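Local coordinates for protein catechol 1,2 dioxygenase (Acinetobacter radioresistens, PDB 2XSU) that probably catalyses the iron(III)-dependent intradiol cleavage of catechol by dioxygen to cis,cis-muconate, the first step in its breakdown through the beta-ketoadipate pathway, at residues T65-A70 against E206-A211; Q10-L15 against L43-E48; P110-G115 against E157-N162. The protein carries 1 engineered substitution. All coordinates share one frame; numbering follows the deposited sequence.

Contact 1 (T65-A70 against E206-A211). With PIE (1,2-diacyl-sn-glycero-3-phosphoinositol), chain C.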
loop_
_atom_site.group_PDB
_atom_site.type_symbol
_atom_site.label_atom_id
_atom_site.label_comp_id
_atom_site.label_asym_id
_atom_site.label_seq_id
_atom_site.Cartn_x
_atom_site.Cartn_y
_atom_site.Cartn_z
ATOM N N THR A 65 0.793 2.013 -4.246
ATOM C CA THR A 65 0.932 1.026 -5.325
ATOM C C THR A 65 2.393 0.972 -5.837
ATOM O O THR A 65 2.998 -0.118 -5.930
ATOM C CB THR A 65 -0.004 1.376 -6.502
ATOM O OG1 THR A 65 -1.375 1.248 -6.067
ATOM C CG2 THR A 65 0.241 0.434 -7.690
ATOM N N ASP A 66 2.960 2.136 -6.126
ATOM C CA ASP A 66 4.350 2.228 -6.633
ATOM C C ASP A 66 5.356 1.683 -5.618
ATOM O O ASP A 66 6.296 0.970 -6.004
ATOM C CB ASP A 66 4.722 3.667 -6.969
ATOM C CG ASP A 66 3.955 4.214 -8.169
ATOM O OD1 ASP A 66 3.285 3.426 -8.856
ATOM O OD2 ASP A 66 4.039 5.443 -8.374
ATOM N N ALA A 67 5.131 2.019 -4.341
ATOM C CA ALA A 67 5.986 1.537 -3.250
ATOM C C ALA A 67 5.973 0.013 -3.154
ATOM O O ALA A 67 7.036 -0.608 -3.000
ATOM C CB ALA A 67 5.590 2.188 -1.901
ATOM N N GLY A 68 4.784 -0.592 -3.248
ATOM C CA GLY A 68 4.675 -2.044 -3.231
ATOM C C GLY A 68 5.319 -2.695 -4.443
ATOM O O GLY A 68 5.984 -3.725 -4.329
ATOM N N GLN A 69 5.128 -2.088 -5.613
ATOM C CA GLN A 69 5.770 -2.621 -6.817
ATOM C C GLN A 69 7.298 -2.570 -6.751
ATOM O O GLN A 69 7.961 -3.462 -7.291
ATOM C CB GLN A 69 5.225 -1.942 -8.072
ATOM C CG GLN A 69 3.769 -2.348 -8.318
ATOM C CD GLN A 69 3.135 -1.606 -9.487
ATOM O OE1 GLN A 69 3.800 -0.853 -10.185
ATOM N NE2 GLN A 69 1.840 -1.838 -9.718
ATOM N N ALA A 70 7.818 -1.587 -6.019
ATOM C CA ALA A 70 9.268 -1.393 -5.823
ATOM C C ALA A 70 9.810 -2.201 -4.629
ATOM O O ALA A 70 11.031 -2.173 -4.357
ATOM C CB ALA A 70 9.552 0.089 -5.634
ATOM N N GLU A 206 16.292 7.001 -6.675
ATOM C CA GLU A 206 15.165 7.197 -7.581
ATOM C C GLU A 206 13.916 6.431 -7.146
ATOM O O GLU A 206 12.899 6.397 -7.866
ATOM C CB GLU A 206 15.555 6.791 -9.017
ATOM C CG GLU A 206 16.711 7.603 -9.595
ATOM C CD GLU A 206 16.551 9.108 -9.383
ATOM O OE1 GLU A 206 15.521 9.676 -9.812
ATOM O OE2 GLU A 206 17.460 9.730 -8.778
ATOM N N GLY A 207 13.980 5.848 -5.950
ATOM C CA GLY A 207 12.894 4.985 -5.455
ATOM C C GLY A 207 11.824 5.763 -4.699
ATOM O O GLY A 207 11.934 6.975 -4.479
ATOM N N THR A 208 10.783 5.036 -4.280
ATOM C CA THR A 208 9.620 5.648 -3.656
ATOM C C THR A 208 9.864 6.201 -2.251
ATOM O O THR A 208 9.315 7.236 -1.894
ATOM C CB THR A 208 8.411 4.669 -3.604
ATOM O OG1 THR A 208 8.820 3.447 -2.998
ATOM C CG2 THR A 208 7.896 4.366 -5.035
ATOM N N THR A 209 10.695 5.517 -1.462
ATOM C CA THR A 209 10.954 5.986 -0.107
ATOM C C THR A 209 11.677 7.347 -0.119
ATOM O O THR A 209 11.233 8.308 0.537
ATOM C CB THR A 209 11.703 4.915 0.750
ATOM O OG1 THR A 209 10.972 3.674 0.692
ATOM C CG2 THR A 209 11.772 5.385 2.201
ATOM N N GLN A 210 12.741 7.445 -0.920
ATOM C CA GLN A 210 13.463 8.709 -1.039
ATOM C C GLN A 210 12.589 9.805 -1.645
ATOM O O GLN A 210 12.677 10.960 -1.237
ATOM C CB GLN A 210 14.774 8.534 -1.817
ATOM C CG GLN A 210 15.729 9.733 -1.616
ATOM C CD GLN A 210 16.110 9.946 -0.150
ATOM O OE1 GLN A 210 16.643 9.043 0.475
ATOM N NE2 GLN A 210 15.817 11.130 0.406
ATOM N N ALA A 211 11.695 9.440 -2.572
ATOM C CA ALA A 211 10.791 10.448 -3.118
ATOM C C ALA A 211 9.965 11.111 -2.022
ATOM O O ALA A 211 9.786 12.340 -2.011
ATOM C CB ALA A 211 9.881 9.827 -4.188
HETATM P P PIE C . 6.440 11.563 -5.811
HETATM O O11 PIE C . 5.889 12.637 -6.625
HETATM O O12 PIE C . 5.858 11.582 -4.237
HETATM O O13 PIE C . 8.112 12.018 -5.643
HETATM O O14 PIE C . 6.610 10.213 -6.360
HETATM C C1 PIE C . 5.521 13.690 -5.562
HETATM C C2 PIE C . 4.031 13.352 -5.340
HETATM C C3 PIE C . 3.906 13.023 -3.847
HETATM O O31 PIE C . 2.940 11.989 -3.565
HETATM O O32 PIE C . 4.127 10.840 -2.042
HETATM C C31 PIE C . 3.116 11.486 -2.309
HETATM C C32 PIE C . 2.050 11.725 -1.241
HETATM C C33 PIE C . 1.465 10.403 -0.750
HETATM C C34 PIE C . 2.065 9.991 0.593
HETATM C C35 PIE C . 0.994 9.370 1.487
HETATM C C36 PIE C . 1.531 8.157 2.243
HETATM C C37 PIE C . 1.914 8.549 3.669
HETATM C C38 PIE C . 1.784 7.357 4.613
HETATM C C39 PIE C . 1.473 7.783 5.902
HETATM C C40 PIE C . 0.869 6.958 6.851
HETATM C C41 PIE C . 0.534 5.634 6.595
HETATM C C42 PIE C . 1.488 4.677 7.321
HETATM O O21 PIE C . 3.076 14.403 -5.779
HETATM O O22 PIE C . 4.133 16.321 -5.172
HETATM C C21 PIE C . 3.107 15.639 -5.167
HETATM C C22 PIE C . 1.849 16.258 -4.529
HETATM C C23 PIE C . 0.854 15.320 -3.844
HETATM C C24 PIE C . -0.344 16.110 -3.297
HETATM C C25 PIE C . -0.495 15.929 -1.783
HETATM C C26 PIE C . -0.982 14.519 -1.454
HETATM C C27 PIE C . -1.237 14.353 0.040
HETATM C C28 PIE C . -1.220 12.876 0.439
HETATM C C29 PIE C . -2.631 12.287 0.426
HETATM C C47 PIE C . -2.675 10.898 1.061
HETATM C C48 PIE C . -4.097 10.344 0.997
HETATM C C49 PIE C . -4.322 9.257 2.048
HETATM C C50 PIE C . -5.146 8.086 1.499
HETATM C C51 PIE C . -4.268 6.906 1.050
HETATM C "C1'" PIE C . 8.232 8.639 -9.277
HETATM C "C2'" PIE C . 7.308 9.124 -10.354
HETATM C "C3'" PIE C . 6.939 10.588 -10.053
HETATM C "C4'" PIE C . 6.343 10.734 -8.714
HETATM C "C5'" PIE C . 7.265 10.180 -7.620
HETATM C "C6'" PIE C . 7.573 8.686 -7.904
HETATM O "O1'" PIE C . 8.545 7.253 -9.496
HETATM O "O2'" PIE C . 7.906 9.071 -11.638
HETATM O "O3'" PIE C . 6.038 11.090 -11.050
HETATM O "O4'" PIE C . 5.042 11.129 -8.334
HETATM O "O6'" PIE C . 8.492 8.200 -6.916
HETATM C C52 PIE C . -3.303 6.405 2.139
HETATM C C53 PIE C . -3.982 5.432 3.101
HETATM C C54 PIE C . -4.364 4.122 2.404
HETATM C C55 PIE C . -4.065 2.915 3.298
HETATM C C43 PIE C . 2.653 4.235 6.422
HETATM C C44 PIE C . 2.878 2.724 6.472
HETATM C C45 PIE C . 4.361 2.409 6.667
HETATM C C46 PIE C . 4.913 1.670 5.457
#
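Thr208 meets Asp66 and Ala67 with both branches of its side chain. It supplies more than half of the 132 Å² buried between the two segments. The hydroxyl branch lies against Ala67: Thr208 OG1 is 3.4 Å from Ala67 CA. The methyl branch sits beside the neighbouring peptide, with Thr208 CG2 3.7 Å from Asp66 C. The same methyl reaches the root of the acid side chain, 3.8 Å from Asp66 CB. OG1 stands between the backbone N and the carbonyl carbon (chi1 53°), which turns both branches onto helix 54-69. This is the tight part, and it is made by van der Waals contact alone.

The packing thins toward Ala70, an exposed residue at the end of that helix. Its methyl stays 4.3 Å from Thr208 OG1. Asp66 is also partly exposed, and its carboxylate takes no part in the packing; it makes a salt bridge to Arg308 of the second subunit. At Ala211 the bound phospholipid takes over as partner. Ala211 CB lies 3.2 Å from the phosphate oxygen O13 and 3.5 Å from the inositol oxygen O6' of the lipid. Lys215 binds the same lipid through its NZ.

Gly207 is the N-cap of helix 208-215. Glu72 grips the first turn, since its carboxylate accepts from the Thr208 backbone N and bonds the Thr209 hydroxyl. The positive end of the helix would probably favour a charged Glu72. Tyr63, on helix 54-69, bonds the Thr208 carbonyl. Helix 73-80 packs on both segments, with Leu73 on Ala67 and Leu75 and Leu76 on Thr209. The contact thus joins the helical N-terminal part to helix 208-215 of the dioxygenase part, at the dimer interface.

Contact 2 (Q10-L15 against L43-E48)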
loop_
_atom_site.group_PDB
_atom_site.type_symbol
_atom_site.label_atom_id
_atom_site.label_comp_id
_atom_site.label_asym_id
_atom_site.label_seq_id
_atom_site.Cartn_x
_atom_site.Cartn_y
_atom_site.Cartn_z
ATOM N N GLN A 10 -19.842 9.967 14.267
ATOM C CA GLN A 10 -21.003 9.076 14.363
ATOM C C GLN A 10 -21.473 8.659 12.970
ATOM O O GLN A 10 -21.728 7.471 12.730
ATOM C CB GLN A 10 -22.151 9.729 15.149
ATOM C CG GLN A 10 -21.987 9.680 16.667
ATOM C CD GLN A 10 -23.309 9.925 17.414
ATOM O OE1 GLN A 10 -24.320 10.312 16.811
ATOM N NE2 GLN A 10 -23.303 9.694 18.730
ATOM N N GLN A 11 -21.556 9.635 12.069
ATOM C CA GLN A 11 -22.023 9.409 10.695
ATOM C C GLN A 11 -20.993 8.566 9.941
ATOM O O GLN A 11 -21.373 7.667 9.182
ATOM C CB GLN A 11 -22.256 10.718 9.962
ATOM C CG GLN A 11 -23.434 11.551 10.523
ATOM C CD GLN A 11 -23.394 13.020 10.091
ATOM O OE1 GLN A 11 -22.337 13.631 9.982
ATOM N NE2 GLN A 11 -24.578 13.605 9.874
ATOM N N ILE A 12 -19.709 8.822 10.192
ATOM C CA ILE A 12 -18.647 8.006 9.586
ATOM C C ILE A 12 -18.765 6.557 10.049
ATOM O O ILE A 12 -18.715 5.622 9.242
ATOM C CB ILE A 12 -17.227 8.589 9.918
ATOM C CG1 ILE A 12 -16.965 9.848 9.071
ATOM C CG2 ILE A 12 -16.089 7.519 9.762
ATOM C CD1 ILE A 12 -15.790 10.763 9.573
ATOM N N ASP A 13 -18.861 6.354 11.368
ATOM C CA ASP A 13 -18.955 5.005 11.906
ATOM C C ASP A 13 -20.152 4.236 11.368
ATOM O O ASP A 13 -20.028 3.041 11.065
ATOM C CB ASP A 13 -18.981 5.054 13.441
ATOM C CG ASP A 13 -17.634 5.401 14.015
ATOM O OD1 ASP A 13 -16.625 5.364 13.262
ATOM O OD2 ASP A 13 -17.570 5.728 15.225
ATOM N N ALA A 14 -21.276 4.927 11.193
ATOM C CA ALA A 14 -22.478 4.301 10.654
ATOM C C ALA A 14 -22.261 3.875 9.203
ATOM O O ALA A 14 -22.614 2.751 8.834
ATOM C CB ALA A 14 -23.684 5.245 10.780
ATOM N N LEU A 15 -21.641 4.752 8.404
ATOM C CA LEU A 15 -21.310 4.418 7.000
ATOM C C LEU A 15 -20.342 3.234 6.869
ATOM O O LEU A 15 -20.556 2.316 6.070
ATOM C CB LEU A 15 -20.727 5.644 6.299
ATOM C CG LEU A 15 -21.703 6.746 5.910
ATOM C CD1 LEU A 15 -20.903 7.976 5.478
ATOM C CD2 LEU A 15 -22.610 6.272 4.778
ATOM N N LEU A 43 -9.390 6.794 8.734
ATOM C CA LEU A 43 -9.037 7.396 7.438
ATOM C C LEU A 43 -10.117 8.387 7.019
ATOM O O LEU A 43 -9.809 9.506 6.623
ATOM C CB LEU A 43 -8.813 6.333 6.370
ATOM C CG LEU A 43 -8.544 6.910 4.972
ATOM C CD1 LEU A 43 -7.267 7.767 4.883
ATOM C CD2 LEU A 43 -8.444 5.740 4.013
ATOM N N PHE A 44 -11.381 7.987 7.135
ATOM C CA PHE A 44 -12.489 8.869 6.758
ATOM C C PHE A 44 -12.489 10.151 7.601
ATOM O O PHE A 44 -12.717 11.235 7.079
ATOM C CB PHE A 44 -13.843 8.157 6.920
ATOM C CG PHE A 44 -14.172 7.137 5.854
ATOM C CD1 PHE A 44 -13.229 6.673 4.924
ATOM C CD2 PHE A 44 -15.459 6.594 5.815
ATOM C CE1 PHE A 44 -13.576 5.685 3.973
ATOM C CE2 PHE A 44 -15.814 5.609 4.842
ATOM C CZ PHE A 44 -14.865 5.161 3.938
ATOM N N GLN A 45 -12.202 10.018 8.897
ATOM C CA GLN A 45 -12.174 11.171 9.761
ATOM C C GLN A 45 -10.995 12.111 9.434
ATOM O O GLN A 45 -11.132 13.338 9.499
ATOM C CB GLN A 45 -12.157 10.740 11.222
ATOM C CG GLN A 45 -12.263 11.966 12.143
ATOM C CD GLN A 45 -13.626 12.617 12.124
ATOM O OE1 GLN A 45 -13.769 13.774 11.715
ATOM N NE2 GLN A 45 -14.640 11.888 12.589
ATOM N N ALA A 46 -9.841 11.544 9.075
ATOM C CA ALA A 46 -8.723 12.368 8.621
ATOM C C ALA A 46 -9.059 13.112 7.318
ATOM O O ALA A 46 -8.692 14.260 7.131
ATOM C CB ALA A 46 -7.437 11.504 8.458
ATOM N N ILE A 47 -9.759 12.426 6.406
ATOM C CA ILE A 47 -10.198 13.061 5.167
ATOM C C ILE A 47 -11.105 14.267 5.481
ATOM O O ILE A 47 -10.943 15.326 4.890
ATOM C CB ILE A 47 -10.917 12.041 4.250
ATOM C CG1 ILE A 47 -9.862 11.132 3.611
ATOM C CG2 ILE A 47 -11.637 12.742 3.071
ATOM C CD1 ILE A 47 -10.382 9.824 3.005
ATOM N N GLU A 48 -12.031 14.105 6.425
ATOM C CA GLU A 48 -12.888 15.227 6.840
ATOM C C GLU A 48 -12.070 16.348 7.490
ATOM O O GLU A 48 -12.181 17.523 7.106
ATOM C CB GLU A 48 -13.972 14.782 7.807
ATOM C CG GLU A 48 -14.970 13.810 7.226
ATOM C CD GLU A 48 -15.880 14.447 6.171
ATOM O OE1 GLU A 48 -15.984 15.695 6.095
ATOM O OE2 GLU A 48 -16.501 13.669 5.421
#
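Glu48 OE2, at the end of a side chain that touches Ile12, is gripped by Arg89 in a salt bridge and, weakly, by the Tyr85 hydroxyl, both of the second subunit. OE1 accepts from the backbone N of His6, in a run of histidines that resembles a purification tag. Glu48 CG rests 3.9 Å from Ile12 CD1, and the bend at the next bond (chi2 -69°) turns the carboxylate to its own partners.

Ile12 carries the contact from its helix and splits its work between two branches. Its CG2 methyl leans on the root of Phe44, 3.7 Å from Phe44 CB, and reaches the near ring carbon, Phe44 CD2, at 4.1 Å. The longer branch ends between Gln45 and Glu48, with Ile12 CD1 3.6 Å from Gln45 CA. The Gln45 chain runs across it at about a right angle. The segment axes pass 10.1 Å apart at 140°, closer to antiparallel than to perpendicular. Val16 and Met19 of helix 9-20 extend the cover of Phe44, and Tyr85 of the second subunit stacks on its ring.

The touching surfaces of the two helices are mostly apolar, and the second subunit adds both aromatic packing and a salt bridge. Its Arg89 probably favours an ionised Glu48, and the salt bridge links helix 30-49 to that subunit.

Contact 3 (P110-G115 against E157-N162); sequences PLYVAG and EVWHAN
The Trp159 indole carries Tyr112 over one face and a water at its edge. The two rings form a T-shaped (edge-to-face) pair: the edge of Tyr112 points at the face of Trp159, with planes at 68°. The centroids of the Tyr112 ring and the six-membered ring of Trp159 are 5.0 Å apart. The closest atoms are Tyr112 CD1 and Trp159 CZ3, at 3.6 Å. Farther along the same indole, Tyr112 CA makes a CH-pi contact with the five-membered ring, over its face and 4.1 Å from its centroid. The water lies in the indole plane and accepts from Trp159 NE1 at 3.1 Å. It also accepts from Leu111 N at 2.9 Å, so it bridges the segments.

The phenol end of Tyr112 is anchored separately. Tyr112 OH donates to Glu157 OE1 at 2.6 Å, and OE1 accepts on its syn lone pair. OE1 sits in the plane of the tyrosine ring, at its edge. The carboxylate is turned 70° from that ring. Tyr112 CG is anti to the backbone N (chi1 178°), which carries the ring across the indole toward Glu157.

Around this pair, Phe229 meets both aromatic rings. Arg180 bonds the Leu111 carbonyl. Trp159 also stacks on His227, an iron ligand, and their backbones are hydrogen-bonded. Leu111 packs on the ligand Tyr167, and its side chain lies about 5 Å from the iron(III) ion. Trp159 is thus second-shell to the metal site.

The short phenol-carboxylate bond fixes the outer end of Tyr112, and the T-shaped pair and CH-pi contact fix its inner end. Together they hold the loop before strand 113-114 against strand 155-159, and probably help to keep Trp159 in place against the iron ligand His227.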
loop_
_atom_site.group_PDB
_atom_site.type_symbol
_atom_site.label_atom_id
_atom_site.label_comp_id
_atom_site.label_asym_id
_atom_site.label_seq_id
_atom_site.Cartn_x
_atom_site.Cartn_y
_atom_site.Cartn_z
ATOM N N PRO A 110 14.481 -4.535 6.446
ATOM C CA PRO A 110 13.775 -5.352 5.486
ATOM C C PRO A 110 14.627 -6.321 4.687
ATOM O O PRO A 110 14.110 -6.898 3.699
ATOM C CB PRO A 110 13.179 -4.289 4.543
ATOM C CG PRO A 110 14.210 -3.231 4.487
ATOM C CD PRO A 110 14.826 -3.215 5.905
ATOM N N LEU A 111 15.883 -6.536 5.093
ATOM C CA LEU A 111 16.836 -7.220 4.182
ATOM C C LEU A 111 17.391 -8.561 4.700
ATOM O O LEU A 111 18.398 -9.084 4.166
ATOM C CB LEU A 111 17.977 -6.266 3.785
ATOM C CG LEU A 111 17.524 -4.932 3.185
ATOM C CD1 LEU A 111 18.751 -4.035 2.893
ATOM C CD2 LEU A 111 16.653 -5.128 1.938
ATOM N N TYR A 112 16.752 -9.152 5.707
ATOM C CA TYR A 112 17.110 -10.525 6.084
ATOM C C TYR A 112 16.802 -11.524 4.979
ATOM O O TYR A 112 15.776 -11.404 4.294
ATOM C CB TYR A 112 16.406 -10.941 7.380
ATOM C CG TYR A 112 16.684 -12.374 7.802
ATOM C CD1 TYR A 112 17.886 -12.729 8.431
ATOM C CD2 TYR A 112 15.734 -13.375 7.580
ATOM C CE1 TYR A 112 18.132 -14.050 8.824
ATOM C CE2 TYR A 112 15.947 -14.690 7.976
ATOM C CZ TYR A 112 17.139 -15.034 8.602
ATOM O OH TYR A 112 17.354 -16.342 9.000
ATOM N N VAL A 113 17.708 -12.493 4.802
ATOM C CA VAL A 113 17.465 -13.635 3.881
ATOM C C VAL A 113 17.733 -14.965 4.628
ATOM O O VAL A 113 18.822 -15.177 5.137
ATOM C CB VAL A 113 18.304 -13.530 2.579
ATOM C CG1 VAL A 113 17.967 -14.743 1.644
ATOM C CG2 VAL A 113 18.072 -12.188 1.875
ATOM N N ALA A 114 16.752 -15.885 4.668
ATOM C CA ALA A 114 16.923 -17.174 5.328
ATOM C C ALA A 114 17.693 -18.129 4.409
ATOM O O ALA A 114 17.606 -17.994 3.196
ATOM C CB ALA A 114 15.554 -17.771 5.685
ATOM N N GLY A 115 18.450 -19.036 5.017
ATOM C CA GLY A 115 19.213 -20.088 4.304
ATOM C C GLY A 115 20.726 -19.919 4.258
ATOM O O GLY A 115 21.407 -20.629 3.501
ATOM N N GLU A 157 23.006 -15.195 13.999
ATOM C CA GLU A 157 22.810 -14.920 12.588
ATOM C C GLU A 157 23.191 -13.495 12.318
ATOM O O GLU A 157 22.664 -12.604 12.977
ATOM C CB GLU A 157 21.346 -15.143 12.190
ATOM C CG GLU A 157 20.873 -16.563 12.440
ATOM C CD GLU A 157 19.473 -16.766 11.918
ATOM O OE1 GLU A 157 19.286 -16.708 10.683
ATOM O OE2 GLU A 157 18.561 -17.016 12.765
ATOM N N VAL A 158 24.121 -13.286 11.376
ATOM C CA VAL A 158 24.617 -11.926 11.054
ATOM C C VAL A 158 24.469 -11.625 9.571
ATOM O O VAL A 158 24.645 -12.510 8.704
ATOM C CB VAL A 158 26.090 -11.714 11.533
ATOM C CG1 VAL A 158 26.137 -11.534 13.042
ATOM C CG2 VAL A 158 26.942 -12.904 11.153
ATOM N N TRP A 159 24.088 -10.387 9.271
ATOM C CA TRP A 159 24.106 -9.904 7.896
ATOM C C TRP A 159 24.442 -8.423 7.865
ATOM O O TRP A 159 24.083 -7.676 8.782
ATOM C CB TRP A 159 22.788 -10.252 7.139
ATOM C CG TRP A 159 21.468 -9.554 7.611
ATOM C CD1 TRP A 159 20.806 -8.551 6.961
ATOM C CD2 TRP A 159 20.672 -9.881 8.775
ATOM N NE1 TRP A 159 19.655 -8.209 7.666
ATOM C CE2 TRP A 159 19.547 -9.011 8.773
ATOM C CE3 TRP A 159 20.817 -10.801 9.826
ATOM C CZ2 TRP A 159 18.570 -9.030 9.802
ATOM C CZ3 TRP A 159 19.854 -10.837 10.850
ATOM C CH2 TRP A 159 18.727 -9.943 10.823
ATOM N N HIS A 160 25.134 -8.001 6.815
ATOM C CA HIS A 160 25.525 -6.580 6.689
ATOM C C HIS A 160 25.881 -6.217 5.236
ATOM O O HIS A 160 25.986 -7.114 4.365
ATOM C CB HIS A 160 26.657 -6.227 7.681
ATOM C CG HIS A 160 28.005 -6.808 7.356
ATOM N ND1 HIS A 160 28.820 -6.320 6.346
ATOM C CD2 HIS A 160 28.705 -7.799 7.964
ATOM C CE1 HIS A 160 29.955 -7.011 6.338
ATOM N NE2 HIS A 160 29.916 -7.901 7.318
ATOM N N ALA A 161 26.048 -4.916 5.009
ATOM C CA ALA A 161 26.373 -4.340 3.696
ATOM C C ALA A 161 27.844 -4.462 3.304
ATOM O O ALA A 161 28.768 -4.540 4.169
ATOM C CB ALA A 161 25.945 -2.872 3.638
ATOM N N ASN A 162 28.055 -4.462 1.993
ATOM C CA ASN A 162 29.427 -4.424 1.440
ATOM C C ASN A 162 30.034 -3.012 1.442
ATOM O O ASN A 162 29.470 -2.083 2.054
ATOM C CB ASN A 162 29.493 -5.106 0.049
ATOM C CG ASN A 162 28.936 -4.240 -1.076
ATOM O OD1 ASN A 162 28.433 -3.120 -0.879
ATOM N ND2 ASN A 162 29.048 -4.772 -2.299
HETATM O O HOH W 1 17.664 -5.875 7.258
#

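How the contacts relate
Contact 2 comes first along the chain, and both its segments precede contact 1. Contact 3 falls wholly within the residues that separate the two segments of contact 1. Contact 2 pairs helices 9-20 and 30-49; contact 1 starts on the next helix, 54-69, and reaches helix 208-215. Both touch the second subunit, and their centres are 28 Å apart. Contact 3 brings strand 155-159 of the mixed sheet and the loop before strand 113-114 together near the iron. Its centre is 21 Å from that of contact 1 and 42 Å from that of contact 2. Contact 1 therefore joins the helical, lipid-binding dimer region to the catalytic part, while contact 3 probably helps to order the surroundings of the metal.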